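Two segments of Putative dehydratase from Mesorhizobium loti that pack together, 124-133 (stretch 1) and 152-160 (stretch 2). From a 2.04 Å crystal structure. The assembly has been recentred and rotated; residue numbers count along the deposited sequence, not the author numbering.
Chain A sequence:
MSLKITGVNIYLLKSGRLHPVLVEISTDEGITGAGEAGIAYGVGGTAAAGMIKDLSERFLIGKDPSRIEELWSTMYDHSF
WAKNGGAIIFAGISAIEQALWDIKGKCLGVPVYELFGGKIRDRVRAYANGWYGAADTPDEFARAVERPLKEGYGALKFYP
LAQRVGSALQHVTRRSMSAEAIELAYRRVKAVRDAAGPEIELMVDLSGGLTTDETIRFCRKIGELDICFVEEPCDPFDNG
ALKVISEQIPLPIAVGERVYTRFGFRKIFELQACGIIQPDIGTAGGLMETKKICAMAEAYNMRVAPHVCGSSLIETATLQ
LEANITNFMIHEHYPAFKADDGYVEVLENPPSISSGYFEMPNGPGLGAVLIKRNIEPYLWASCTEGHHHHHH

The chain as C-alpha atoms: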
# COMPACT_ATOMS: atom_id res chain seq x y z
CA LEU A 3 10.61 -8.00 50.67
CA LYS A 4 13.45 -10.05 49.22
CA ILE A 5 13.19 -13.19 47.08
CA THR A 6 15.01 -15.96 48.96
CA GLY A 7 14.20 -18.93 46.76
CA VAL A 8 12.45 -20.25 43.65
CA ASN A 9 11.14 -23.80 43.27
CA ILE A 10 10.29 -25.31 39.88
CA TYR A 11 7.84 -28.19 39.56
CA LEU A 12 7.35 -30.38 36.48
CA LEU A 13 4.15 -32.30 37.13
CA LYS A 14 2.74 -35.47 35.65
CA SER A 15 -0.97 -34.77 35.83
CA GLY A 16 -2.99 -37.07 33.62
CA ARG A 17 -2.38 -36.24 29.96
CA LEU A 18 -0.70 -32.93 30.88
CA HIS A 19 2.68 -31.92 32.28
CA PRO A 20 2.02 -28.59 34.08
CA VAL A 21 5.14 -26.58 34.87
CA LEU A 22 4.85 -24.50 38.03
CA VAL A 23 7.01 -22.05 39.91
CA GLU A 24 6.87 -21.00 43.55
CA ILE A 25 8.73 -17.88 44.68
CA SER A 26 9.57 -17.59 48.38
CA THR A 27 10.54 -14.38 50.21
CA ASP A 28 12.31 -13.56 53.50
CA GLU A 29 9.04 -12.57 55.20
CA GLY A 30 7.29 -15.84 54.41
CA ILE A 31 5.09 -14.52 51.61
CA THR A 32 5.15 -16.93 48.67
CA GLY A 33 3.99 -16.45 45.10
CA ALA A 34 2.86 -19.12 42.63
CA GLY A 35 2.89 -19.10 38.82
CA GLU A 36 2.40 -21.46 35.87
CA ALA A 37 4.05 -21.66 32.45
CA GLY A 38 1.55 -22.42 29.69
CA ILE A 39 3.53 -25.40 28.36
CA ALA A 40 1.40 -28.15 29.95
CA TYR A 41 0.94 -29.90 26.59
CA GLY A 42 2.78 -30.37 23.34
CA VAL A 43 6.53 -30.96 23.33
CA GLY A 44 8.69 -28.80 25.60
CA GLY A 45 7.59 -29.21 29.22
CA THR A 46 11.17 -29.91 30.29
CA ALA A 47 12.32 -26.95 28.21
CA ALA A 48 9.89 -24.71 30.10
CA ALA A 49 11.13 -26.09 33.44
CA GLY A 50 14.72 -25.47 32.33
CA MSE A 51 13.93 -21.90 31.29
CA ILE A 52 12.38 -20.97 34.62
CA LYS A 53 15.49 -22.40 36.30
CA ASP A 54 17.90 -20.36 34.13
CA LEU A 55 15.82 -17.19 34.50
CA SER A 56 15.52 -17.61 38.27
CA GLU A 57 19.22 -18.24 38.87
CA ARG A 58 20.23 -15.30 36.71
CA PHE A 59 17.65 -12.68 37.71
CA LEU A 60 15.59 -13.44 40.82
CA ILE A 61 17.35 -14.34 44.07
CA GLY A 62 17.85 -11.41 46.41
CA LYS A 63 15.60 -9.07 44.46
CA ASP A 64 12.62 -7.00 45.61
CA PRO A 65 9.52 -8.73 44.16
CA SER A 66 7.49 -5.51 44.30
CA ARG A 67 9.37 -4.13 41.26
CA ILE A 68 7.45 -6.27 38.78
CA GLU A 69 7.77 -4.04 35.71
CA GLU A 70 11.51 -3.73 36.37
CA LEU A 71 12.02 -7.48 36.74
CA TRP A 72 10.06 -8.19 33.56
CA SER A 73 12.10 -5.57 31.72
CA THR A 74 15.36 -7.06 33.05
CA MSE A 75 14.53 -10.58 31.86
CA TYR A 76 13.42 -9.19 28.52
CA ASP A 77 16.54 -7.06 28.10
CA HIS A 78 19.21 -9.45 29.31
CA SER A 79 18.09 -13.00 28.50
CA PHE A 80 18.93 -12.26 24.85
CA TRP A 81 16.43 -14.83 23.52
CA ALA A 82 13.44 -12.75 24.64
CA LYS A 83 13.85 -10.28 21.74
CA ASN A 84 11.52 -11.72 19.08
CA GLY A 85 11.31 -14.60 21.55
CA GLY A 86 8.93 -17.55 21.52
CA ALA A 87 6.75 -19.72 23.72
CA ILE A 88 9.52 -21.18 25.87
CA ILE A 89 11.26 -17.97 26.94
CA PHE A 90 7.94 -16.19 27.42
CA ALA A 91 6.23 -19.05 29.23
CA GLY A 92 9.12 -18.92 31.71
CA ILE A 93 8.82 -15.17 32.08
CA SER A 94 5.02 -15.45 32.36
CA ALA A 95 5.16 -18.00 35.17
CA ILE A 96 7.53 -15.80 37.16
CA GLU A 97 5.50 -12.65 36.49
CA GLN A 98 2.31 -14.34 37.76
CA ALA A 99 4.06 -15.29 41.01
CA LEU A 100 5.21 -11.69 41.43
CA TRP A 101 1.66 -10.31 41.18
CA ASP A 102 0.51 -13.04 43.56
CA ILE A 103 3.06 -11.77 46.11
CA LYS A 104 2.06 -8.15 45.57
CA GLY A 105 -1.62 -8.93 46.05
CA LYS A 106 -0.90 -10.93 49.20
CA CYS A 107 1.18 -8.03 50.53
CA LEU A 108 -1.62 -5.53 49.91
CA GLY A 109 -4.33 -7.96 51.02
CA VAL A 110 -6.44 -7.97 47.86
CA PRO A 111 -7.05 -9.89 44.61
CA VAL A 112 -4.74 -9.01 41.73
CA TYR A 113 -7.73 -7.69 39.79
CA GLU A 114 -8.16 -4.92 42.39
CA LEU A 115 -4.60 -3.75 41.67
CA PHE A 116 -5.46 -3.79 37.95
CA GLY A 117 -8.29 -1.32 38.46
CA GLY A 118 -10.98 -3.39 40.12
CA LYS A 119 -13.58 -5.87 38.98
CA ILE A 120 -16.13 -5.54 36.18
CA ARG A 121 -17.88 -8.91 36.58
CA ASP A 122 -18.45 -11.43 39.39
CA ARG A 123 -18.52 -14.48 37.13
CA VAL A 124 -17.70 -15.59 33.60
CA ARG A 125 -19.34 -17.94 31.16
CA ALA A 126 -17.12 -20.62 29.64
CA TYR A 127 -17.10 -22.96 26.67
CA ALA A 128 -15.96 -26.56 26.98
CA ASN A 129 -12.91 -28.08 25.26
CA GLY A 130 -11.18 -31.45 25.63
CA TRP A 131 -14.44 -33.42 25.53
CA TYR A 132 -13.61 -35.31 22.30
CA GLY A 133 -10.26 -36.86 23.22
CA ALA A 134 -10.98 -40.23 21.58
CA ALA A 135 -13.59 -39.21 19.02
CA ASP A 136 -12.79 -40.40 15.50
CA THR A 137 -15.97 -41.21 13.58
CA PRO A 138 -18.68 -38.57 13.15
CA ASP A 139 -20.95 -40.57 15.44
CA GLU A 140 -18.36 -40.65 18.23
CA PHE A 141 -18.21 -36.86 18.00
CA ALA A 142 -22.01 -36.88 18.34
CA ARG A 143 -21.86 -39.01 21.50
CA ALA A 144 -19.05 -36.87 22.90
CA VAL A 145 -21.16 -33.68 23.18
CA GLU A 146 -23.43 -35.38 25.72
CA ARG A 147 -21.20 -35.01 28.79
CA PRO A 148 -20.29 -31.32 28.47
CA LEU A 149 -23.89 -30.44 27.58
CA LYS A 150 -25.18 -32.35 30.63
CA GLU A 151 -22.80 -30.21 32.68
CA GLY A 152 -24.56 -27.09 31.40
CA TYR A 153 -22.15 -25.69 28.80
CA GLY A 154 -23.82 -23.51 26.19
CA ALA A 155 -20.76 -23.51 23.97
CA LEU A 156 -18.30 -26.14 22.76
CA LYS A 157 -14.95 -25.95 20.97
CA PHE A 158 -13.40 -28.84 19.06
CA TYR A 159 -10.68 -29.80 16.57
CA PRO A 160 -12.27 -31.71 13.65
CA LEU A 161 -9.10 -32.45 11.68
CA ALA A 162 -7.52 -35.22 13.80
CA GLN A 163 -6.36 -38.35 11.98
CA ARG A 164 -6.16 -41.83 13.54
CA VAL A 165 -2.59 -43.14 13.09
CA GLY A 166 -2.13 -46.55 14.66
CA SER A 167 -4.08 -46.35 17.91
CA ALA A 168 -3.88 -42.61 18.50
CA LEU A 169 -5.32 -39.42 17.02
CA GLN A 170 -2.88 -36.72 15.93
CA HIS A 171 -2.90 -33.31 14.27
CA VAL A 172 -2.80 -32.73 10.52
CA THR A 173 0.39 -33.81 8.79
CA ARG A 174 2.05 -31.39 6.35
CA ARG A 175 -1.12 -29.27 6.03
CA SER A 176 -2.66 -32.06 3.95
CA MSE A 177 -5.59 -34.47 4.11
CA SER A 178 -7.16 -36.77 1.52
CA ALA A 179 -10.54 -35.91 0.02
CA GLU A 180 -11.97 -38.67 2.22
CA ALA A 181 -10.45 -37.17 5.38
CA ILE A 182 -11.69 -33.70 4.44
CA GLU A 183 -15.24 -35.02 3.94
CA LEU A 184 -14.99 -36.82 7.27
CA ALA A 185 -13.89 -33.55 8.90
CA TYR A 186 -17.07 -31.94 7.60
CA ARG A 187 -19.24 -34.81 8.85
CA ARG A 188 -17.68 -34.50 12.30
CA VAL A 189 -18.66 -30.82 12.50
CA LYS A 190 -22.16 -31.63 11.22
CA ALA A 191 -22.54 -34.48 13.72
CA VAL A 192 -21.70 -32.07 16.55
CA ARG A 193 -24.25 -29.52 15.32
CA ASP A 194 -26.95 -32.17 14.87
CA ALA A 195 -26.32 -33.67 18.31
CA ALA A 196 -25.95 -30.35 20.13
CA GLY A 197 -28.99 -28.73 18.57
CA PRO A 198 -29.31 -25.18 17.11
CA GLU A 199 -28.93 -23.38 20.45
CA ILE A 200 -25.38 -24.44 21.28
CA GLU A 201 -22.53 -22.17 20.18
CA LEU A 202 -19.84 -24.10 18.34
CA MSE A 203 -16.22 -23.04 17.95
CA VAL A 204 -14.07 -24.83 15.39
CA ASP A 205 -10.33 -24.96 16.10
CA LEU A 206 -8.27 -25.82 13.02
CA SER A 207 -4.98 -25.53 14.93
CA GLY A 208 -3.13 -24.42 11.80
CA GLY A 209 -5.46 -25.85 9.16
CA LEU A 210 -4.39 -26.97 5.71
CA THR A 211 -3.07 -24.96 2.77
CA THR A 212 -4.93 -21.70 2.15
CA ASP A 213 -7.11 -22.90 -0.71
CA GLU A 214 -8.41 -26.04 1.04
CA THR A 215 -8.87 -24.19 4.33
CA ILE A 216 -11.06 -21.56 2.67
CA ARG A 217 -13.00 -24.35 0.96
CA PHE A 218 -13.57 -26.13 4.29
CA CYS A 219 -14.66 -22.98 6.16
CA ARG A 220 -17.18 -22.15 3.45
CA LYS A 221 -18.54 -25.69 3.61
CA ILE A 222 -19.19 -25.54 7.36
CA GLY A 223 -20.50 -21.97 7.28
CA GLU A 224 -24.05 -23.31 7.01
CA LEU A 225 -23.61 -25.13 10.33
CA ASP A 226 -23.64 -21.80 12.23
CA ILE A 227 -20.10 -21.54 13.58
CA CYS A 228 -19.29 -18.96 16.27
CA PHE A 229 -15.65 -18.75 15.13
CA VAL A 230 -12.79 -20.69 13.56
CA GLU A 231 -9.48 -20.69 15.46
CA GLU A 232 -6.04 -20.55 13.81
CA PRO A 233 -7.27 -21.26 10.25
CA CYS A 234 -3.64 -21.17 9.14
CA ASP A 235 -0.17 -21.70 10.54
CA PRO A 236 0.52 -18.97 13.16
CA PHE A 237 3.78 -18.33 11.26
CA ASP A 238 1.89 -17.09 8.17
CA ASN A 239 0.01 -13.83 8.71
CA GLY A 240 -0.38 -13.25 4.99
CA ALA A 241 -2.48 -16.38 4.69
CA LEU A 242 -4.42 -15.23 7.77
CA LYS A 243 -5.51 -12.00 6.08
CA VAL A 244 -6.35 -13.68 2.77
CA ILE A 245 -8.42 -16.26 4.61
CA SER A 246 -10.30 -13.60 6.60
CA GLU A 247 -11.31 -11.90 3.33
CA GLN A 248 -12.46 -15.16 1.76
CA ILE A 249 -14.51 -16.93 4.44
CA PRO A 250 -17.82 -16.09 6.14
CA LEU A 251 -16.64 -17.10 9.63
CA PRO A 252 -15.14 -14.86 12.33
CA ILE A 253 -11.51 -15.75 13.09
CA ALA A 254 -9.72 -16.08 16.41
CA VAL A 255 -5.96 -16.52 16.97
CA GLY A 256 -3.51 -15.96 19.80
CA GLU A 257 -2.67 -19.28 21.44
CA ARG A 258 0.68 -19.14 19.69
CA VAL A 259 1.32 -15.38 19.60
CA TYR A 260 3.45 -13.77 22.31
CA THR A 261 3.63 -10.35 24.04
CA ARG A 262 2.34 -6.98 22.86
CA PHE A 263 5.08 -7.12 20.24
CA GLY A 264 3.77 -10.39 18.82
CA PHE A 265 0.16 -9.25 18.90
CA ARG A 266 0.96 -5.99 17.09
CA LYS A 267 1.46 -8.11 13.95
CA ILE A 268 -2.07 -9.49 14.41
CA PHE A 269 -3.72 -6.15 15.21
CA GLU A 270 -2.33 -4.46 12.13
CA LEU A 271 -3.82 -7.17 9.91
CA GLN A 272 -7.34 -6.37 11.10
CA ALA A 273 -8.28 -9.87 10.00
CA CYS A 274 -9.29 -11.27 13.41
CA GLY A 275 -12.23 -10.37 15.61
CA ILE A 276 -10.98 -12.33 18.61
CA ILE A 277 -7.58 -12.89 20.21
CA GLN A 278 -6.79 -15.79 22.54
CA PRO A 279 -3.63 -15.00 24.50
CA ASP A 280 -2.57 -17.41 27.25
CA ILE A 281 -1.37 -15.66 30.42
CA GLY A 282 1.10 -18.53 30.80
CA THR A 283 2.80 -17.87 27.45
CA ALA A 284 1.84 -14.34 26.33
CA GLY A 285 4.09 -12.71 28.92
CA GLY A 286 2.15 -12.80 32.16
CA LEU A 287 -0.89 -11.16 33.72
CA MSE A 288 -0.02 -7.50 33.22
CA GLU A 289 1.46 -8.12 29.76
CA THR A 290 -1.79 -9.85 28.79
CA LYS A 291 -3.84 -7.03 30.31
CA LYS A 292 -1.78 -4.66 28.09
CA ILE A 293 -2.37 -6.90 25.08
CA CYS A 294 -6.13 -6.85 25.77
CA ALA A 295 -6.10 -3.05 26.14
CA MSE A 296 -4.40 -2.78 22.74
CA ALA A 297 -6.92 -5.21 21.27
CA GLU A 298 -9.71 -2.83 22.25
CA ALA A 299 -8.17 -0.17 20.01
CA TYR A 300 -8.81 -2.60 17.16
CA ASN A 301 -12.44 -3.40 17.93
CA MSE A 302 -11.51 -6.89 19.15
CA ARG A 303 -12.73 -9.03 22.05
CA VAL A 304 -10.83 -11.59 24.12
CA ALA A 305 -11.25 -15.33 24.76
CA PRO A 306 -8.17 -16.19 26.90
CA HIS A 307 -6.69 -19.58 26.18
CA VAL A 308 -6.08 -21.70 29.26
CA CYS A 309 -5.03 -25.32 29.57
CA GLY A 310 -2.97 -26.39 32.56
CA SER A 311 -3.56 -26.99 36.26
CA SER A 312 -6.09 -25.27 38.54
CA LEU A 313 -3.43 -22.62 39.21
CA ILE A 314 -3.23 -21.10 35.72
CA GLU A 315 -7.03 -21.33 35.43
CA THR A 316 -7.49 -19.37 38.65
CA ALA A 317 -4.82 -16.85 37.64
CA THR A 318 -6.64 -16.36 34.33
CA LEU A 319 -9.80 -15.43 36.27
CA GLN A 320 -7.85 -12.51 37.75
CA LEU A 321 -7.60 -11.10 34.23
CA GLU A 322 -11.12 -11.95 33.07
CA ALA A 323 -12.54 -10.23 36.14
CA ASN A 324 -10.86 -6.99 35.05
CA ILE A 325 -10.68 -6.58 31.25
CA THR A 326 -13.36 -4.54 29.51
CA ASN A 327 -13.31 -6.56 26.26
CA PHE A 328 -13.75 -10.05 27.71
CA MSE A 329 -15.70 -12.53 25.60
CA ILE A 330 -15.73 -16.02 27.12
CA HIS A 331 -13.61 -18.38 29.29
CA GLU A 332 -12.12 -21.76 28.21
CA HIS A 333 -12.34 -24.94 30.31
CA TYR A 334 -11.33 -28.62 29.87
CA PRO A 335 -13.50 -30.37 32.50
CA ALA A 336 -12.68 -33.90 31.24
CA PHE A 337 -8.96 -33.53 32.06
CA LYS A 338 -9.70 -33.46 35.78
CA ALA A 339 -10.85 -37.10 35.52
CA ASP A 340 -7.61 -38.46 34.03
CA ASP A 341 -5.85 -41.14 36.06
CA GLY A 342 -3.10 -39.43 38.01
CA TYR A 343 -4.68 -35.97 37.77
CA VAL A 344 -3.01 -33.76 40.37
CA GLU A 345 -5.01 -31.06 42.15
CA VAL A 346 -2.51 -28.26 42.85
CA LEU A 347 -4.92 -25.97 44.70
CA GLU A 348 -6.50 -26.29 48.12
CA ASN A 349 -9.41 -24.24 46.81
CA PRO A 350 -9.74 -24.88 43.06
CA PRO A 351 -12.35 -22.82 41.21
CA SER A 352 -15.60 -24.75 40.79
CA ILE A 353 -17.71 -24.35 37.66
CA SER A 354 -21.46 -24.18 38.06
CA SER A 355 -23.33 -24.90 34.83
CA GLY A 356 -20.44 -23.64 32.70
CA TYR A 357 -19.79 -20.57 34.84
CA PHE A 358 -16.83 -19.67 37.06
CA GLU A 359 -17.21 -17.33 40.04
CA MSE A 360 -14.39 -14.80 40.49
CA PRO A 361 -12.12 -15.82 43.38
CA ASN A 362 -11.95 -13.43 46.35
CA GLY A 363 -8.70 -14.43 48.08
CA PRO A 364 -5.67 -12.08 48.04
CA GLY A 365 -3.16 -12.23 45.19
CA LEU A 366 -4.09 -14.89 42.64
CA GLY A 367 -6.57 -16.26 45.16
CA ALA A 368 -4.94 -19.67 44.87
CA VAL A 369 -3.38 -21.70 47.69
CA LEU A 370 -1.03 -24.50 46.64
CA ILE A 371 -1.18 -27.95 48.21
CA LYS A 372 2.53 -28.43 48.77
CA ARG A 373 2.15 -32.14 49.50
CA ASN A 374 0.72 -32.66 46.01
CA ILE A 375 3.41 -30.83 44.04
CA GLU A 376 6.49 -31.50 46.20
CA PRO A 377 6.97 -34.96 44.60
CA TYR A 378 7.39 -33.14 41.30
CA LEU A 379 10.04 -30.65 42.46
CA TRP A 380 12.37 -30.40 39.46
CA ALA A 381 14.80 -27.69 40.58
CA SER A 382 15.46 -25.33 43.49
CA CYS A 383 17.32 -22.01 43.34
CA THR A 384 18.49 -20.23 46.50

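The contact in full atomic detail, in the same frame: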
# COMPACT_ATOMS: atom_id res chain seq x y z
N VAL A 124 -17.88 -15.52 35.04
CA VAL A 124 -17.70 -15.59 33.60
C VAL A 124 -18.23 -16.88 33.03
O VAL A 124 -18.12 -17.94 33.65
CB VAL A 124 -16.21 -15.49 33.20
CG1 VAL A 124 -15.67 -14.11 33.50
CG2 VAL A 124 -15.42 -16.57 33.93
N ARG A 125 -18.81 -16.79 31.85
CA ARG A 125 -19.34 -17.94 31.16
C ARG A 125 -18.15 -18.61 30.46
O ARG A 125 -17.20 -17.93 30.06
CB ARG A 125 -20.37 -17.50 30.13
CG ARG A 125 -20.99 -18.63 29.36
CD ARG A 125 -22.01 -18.09 28.37
NE ARG A 125 -22.40 -19.12 27.42
CZ ARG A 125 -22.29 -18.99 26.11
NH1 ARG A 125 -21.79 -17.87 25.60
NH2 ARG A 125 -22.66 -19.97 25.31
N ALA A 126 -18.21 -19.92 30.29
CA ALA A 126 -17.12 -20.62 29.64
C ALA A 126 -17.62 -21.60 28.60
O ALA A 126 -18.78 -22.00 28.63
CB ALA A 126 -16.29 -21.38 30.69
N TYR A 127 -16.75 -21.96 27.66
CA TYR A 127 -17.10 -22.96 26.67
C TYR A 127 -16.27 -24.17 27.06
O TYR A 127 -15.27 -24.04 27.75
CB TYR A 127 -16.78 -22.48 25.24
CG TYR A 127 -15.32 -22.23 24.92
CD1 TYR A 127 -14.46 -23.29 24.63
CD2 TYR A 127 -14.82 -20.93 24.85
CE1 TYR A 127 -13.12 -23.05 24.28
CE2 TYR A 127 -13.49 -20.68 24.49
CZ TYR A 127 -12.65 -21.75 24.21
OH TYR A 127 -11.33 -21.51 23.88
N ALA A 128 -16.70 -25.36 26.64
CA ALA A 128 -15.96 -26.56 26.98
C ALA A 128 -15.06 -27.06 25.84
O ALA A 128 -15.42 -27.01 24.67
CB ALA A 128 -16.94 -27.67 27.39
N ASN A 129 -13.87 -27.53 26.21
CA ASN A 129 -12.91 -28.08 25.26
C ASN A 129 -12.46 -29.40 25.88
O ASN A 129 -12.81 -29.71 27.03
CB ASN A 129 -11.71 -27.14 25.09
CG ASN A 129 -10.94 -27.40 23.81
OD1 ASN A 129 -11.10 -28.44 23.17
ND2 ASN A 129 -10.07 -26.45 23.44
N GLY A 130 -11.69 -30.18 25.13
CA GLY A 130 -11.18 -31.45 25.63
C GLY A 130 -12.19 -32.55 25.88
O GLY A 130 -11.89 -33.53 26.57
N TRP A 131 -13.39 -32.42 25.32
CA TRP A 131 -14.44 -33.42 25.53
C TRP A 131 -14.53 -34.46 24.41
O TRP A 131 -15.41 -35.31 24.43
CB TRP A 131 -15.80 -32.71 25.64
CG TRP A 131 -16.03 -31.69 24.54
CD1 TRP A 131 -15.65 -30.38 24.55
CD2 TRP A 131 -16.65 -31.92 23.27
NE1 TRP A 131 -15.99 -29.78 23.36
CE2 TRP A 131 -16.60 -30.70 22.56
CE3 TRP A 131 -17.24 -33.03 22.66
CZ2 TRP A 131 -17.11 -30.56 21.26
CZ3 TRP A 131 -17.75 -32.90 21.37
CH2 TRP A 131 -17.68 -31.67 20.69
N TYR A 132 -13.60 -34.39 23.45
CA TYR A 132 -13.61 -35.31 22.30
C TYR A 132 -12.26 -36.02 22.13
O TYR A 132 -11.88 -36.38 21.01
CB TYR A 132 -13.93 -34.50 21.04
CG TYR A 132 -13.04 -33.29 20.90
CD1 TYR A 132 -11.84 -33.36 20.17
CD2 TYR A 132 -13.33 -32.10 21.57
CE1 TYR A 132 -10.96 -32.28 20.13
CE2 TYR A 132 -12.45 -31.02 21.54
CZ TYR A 132 -11.27 -31.11 20.82
OH TYR A 132 -10.38 -30.06 20.81
N GLY A 133 -11.57 -36.23 23.24
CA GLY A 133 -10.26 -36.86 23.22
C GLY A 133 -10.05 -38.15 22.45
O GLY A 133 -8.94 -38.41 21.98
N GLY A 152 -24.04 -28.45 31.53
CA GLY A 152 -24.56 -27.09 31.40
C GLY A 152 -23.86 -26.11 30.47
O GLY A 152 -24.21 -24.93 30.45
N TYR A 153 -22.86 -26.57 29.72
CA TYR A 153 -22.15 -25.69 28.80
C TYR A 153 -23.06 -25.27 27.65
O TYR A 153 -23.81 -26.10 27.11
CB TYR A 153 -20.90 -26.40 28.25
CG TYR A 153 -19.81 -26.55 29.28
CD1 TYR A 153 -18.95 -25.50 29.57
CD2 TYR A 153 -19.68 -27.73 30.02
CE1 TYR A 153 -18.00 -25.60 30.58
CE2 TYR A 153 -18.73 -27.85 31.03
CZ TYR A 153 -17.90 -26.77 31.31
OH TYR A 153 -17.00 -26.85 32.34
N GLY A 154 -23.01 -24.00 27.29
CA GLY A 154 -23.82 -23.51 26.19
C GLY A 154 -22.96 -23.28 24.97
O GLY A 154 -23.42 -22.76 23.95
N ALA A 155 -21.70 -23.68 25.07
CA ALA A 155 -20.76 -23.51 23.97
C ALA A 155 -19.68 -24.58 24.03
O ALA A 155 -19.19 -24.95 25.10
CB ALA A 155 -20.14 -22.12 24.04
N LEU A 156 -19.30 -25.08 22.86
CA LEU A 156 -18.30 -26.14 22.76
C LEU A 156 -17.27 -25.84 21.67
O LEU A 156 -17.62 -25.37 20.59
CB LEU A 156 -18.98 -27.47 22.41
CG LEU A 156 -20.15 -27.97 23.26
CD1 LEU A 156 -20.81 -29.14 22.54
CD2 LEU A 156 -19.66 -28.39 24.64
N LYS A 157 -16.00 -26.12 21.96
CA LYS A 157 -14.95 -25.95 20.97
C LYS A 157 -14.35 -27.31 20.68
O LYS A 157 -14.20 -28.14 21.58
CB LYS A 157 -13.83 -25.02 21.46
CG LYS A 157 -12.82 -24.72 20.34
CD LYS A 157 -11.80 -23.63 20.70
CE LYS A 157 -10.59 -24.19 21.41
NZ LYS A 157 -9.65 -23.08 21.80
N PHE A 158 -14.00 -27.56 19.42
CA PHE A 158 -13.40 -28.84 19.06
C PHE A 158 -12.55 -28.76 17.80
O PHE A 158 -12.73 -27.88 16.96
CB PHE A 158 -14.50 -29.92 18.90
CG PHE A 158 -15.52 -29.61 17.84
CD1 PHE A 158 -15.53 -30.32 16.64
CD2 PHE A 158 -16.47 -28.61 18.04
CE1 PHE A 158 -16.48 -30.04 15.66
CE2 PHE A 158 -17.43 -28.33 17.06
CZ PHE A 158 -17.43 -29.05 15.86
N TYR A 159 -11.61 -29.69 17.70
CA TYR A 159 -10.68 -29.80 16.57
C TYR A 159 -11.22 -30.96 15.73
O TYR A 159 -11.18 -32.11 16.15
CB TYR A 159 -9.28 -30.12 17.12
CG TYR A 159 -8.21 -30.36 16.09
CD1 TYR A 159 -7.75 -29.31 15.27
CD2 TYR A 159 -7.63 -31.62 15.93
CE1 TYR A 159 -6.74 -29.52 14.33
CE2 TYR A 159 -6.62 -31.84 14.99
CZ TYR A 159 -6.18 -30.79 14.20
OH TYR A 159 -5.16 -31.00 13.30
N PRO A 160 -11.72 -30.67 14.52
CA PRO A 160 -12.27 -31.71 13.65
C PRO A 160 -11.32 -32.33 12.63
O PRO A 160 -11.74 -33.17 11.83
CB PRO A 160 -13.41 -31.00 12.97
CG PRO A 160 -12.77 -29.66 12.66
CD PRO A 160 -12.03 -29.33 13.97
O HOH W 1 -21.39 -22.11 28.55

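What holds the two backbones at a fixed spacing? Strands 124-128 and 155-158 run in roughly the same direction, 40° apart, and meet at a single bridge between Ala 128 and Leu 156, whose CA atoms lie 4.8 Å apart. Ala 128 reaches into the second strand with both of its backbone polar groups: Ala 128 N donates to Ala 155 O at 3.0 Å, and Ala 128 O accepts from Lys 157 N at 2.9 Å, the latter at 176°. The two bonds straddle Leu 156.

Which hollow does the small side chain of Ala 128 fill? Its methyl points toward the second stretch and sits over the face of the Tyr 153 ring, with Ala 128 CB 3.6 Å from the ring centroid and only 12° off the normal. Ala 128 CB is also 3.9 Å from Leu 156 CD2, so the methyl is a bump lodged between an aromatic plate and a leucine branch. One residue earlier, Tyr 127 CB packs against Ala 155 CB at 3.6 Å.

How do the larger rings beyond the strand fit? Trp 131 lays one face against Leu 156 CD2, while Trp 131 CZ2 approaches Leu 156 CB at 3.8 Å and Phe 158 CB at 3.6 Å. Trp 131 NE1 makes weak hydrogen bonds to Lys 157 O, at 3.0 Å, and to Ala 128 O, at 3.1 Å. The Tyr 132 ring receives Phe 158 CB over one face, 3.8 Å from CB to the ring centroid. Phe 158 CB thus meets two rings of the first stretch, although the end of its own side chain leads away.

Where does the long side chain of Lys 157 go? Lys 157 has 104 Å² covered, the largest area of any residue here; its side chain runs past the Tyr 127 ring, and Lys 157 NZ donates a hydrogen bond to Tyr 127 OH at 3.1 Å. Asn 129 closes in along the way, Asn 129 ND2 lying 3.1 Å from Lys 157 CE, while Asn 129 OD1 is occupied within its own stretch, accepting from Gly 130 N at 2.7 Å and from Tyr 132 OH at 3.0 Å.

What fills the gap at the other end? A water accepts from Gly 154 N at 2.8 Å and donates to Ala 126 O at 2.6 Å, joining backbones that do not bond directly there. Nearby, the extended Arg 125 brings NH2 to 3.5 Å from Ala 155 CB.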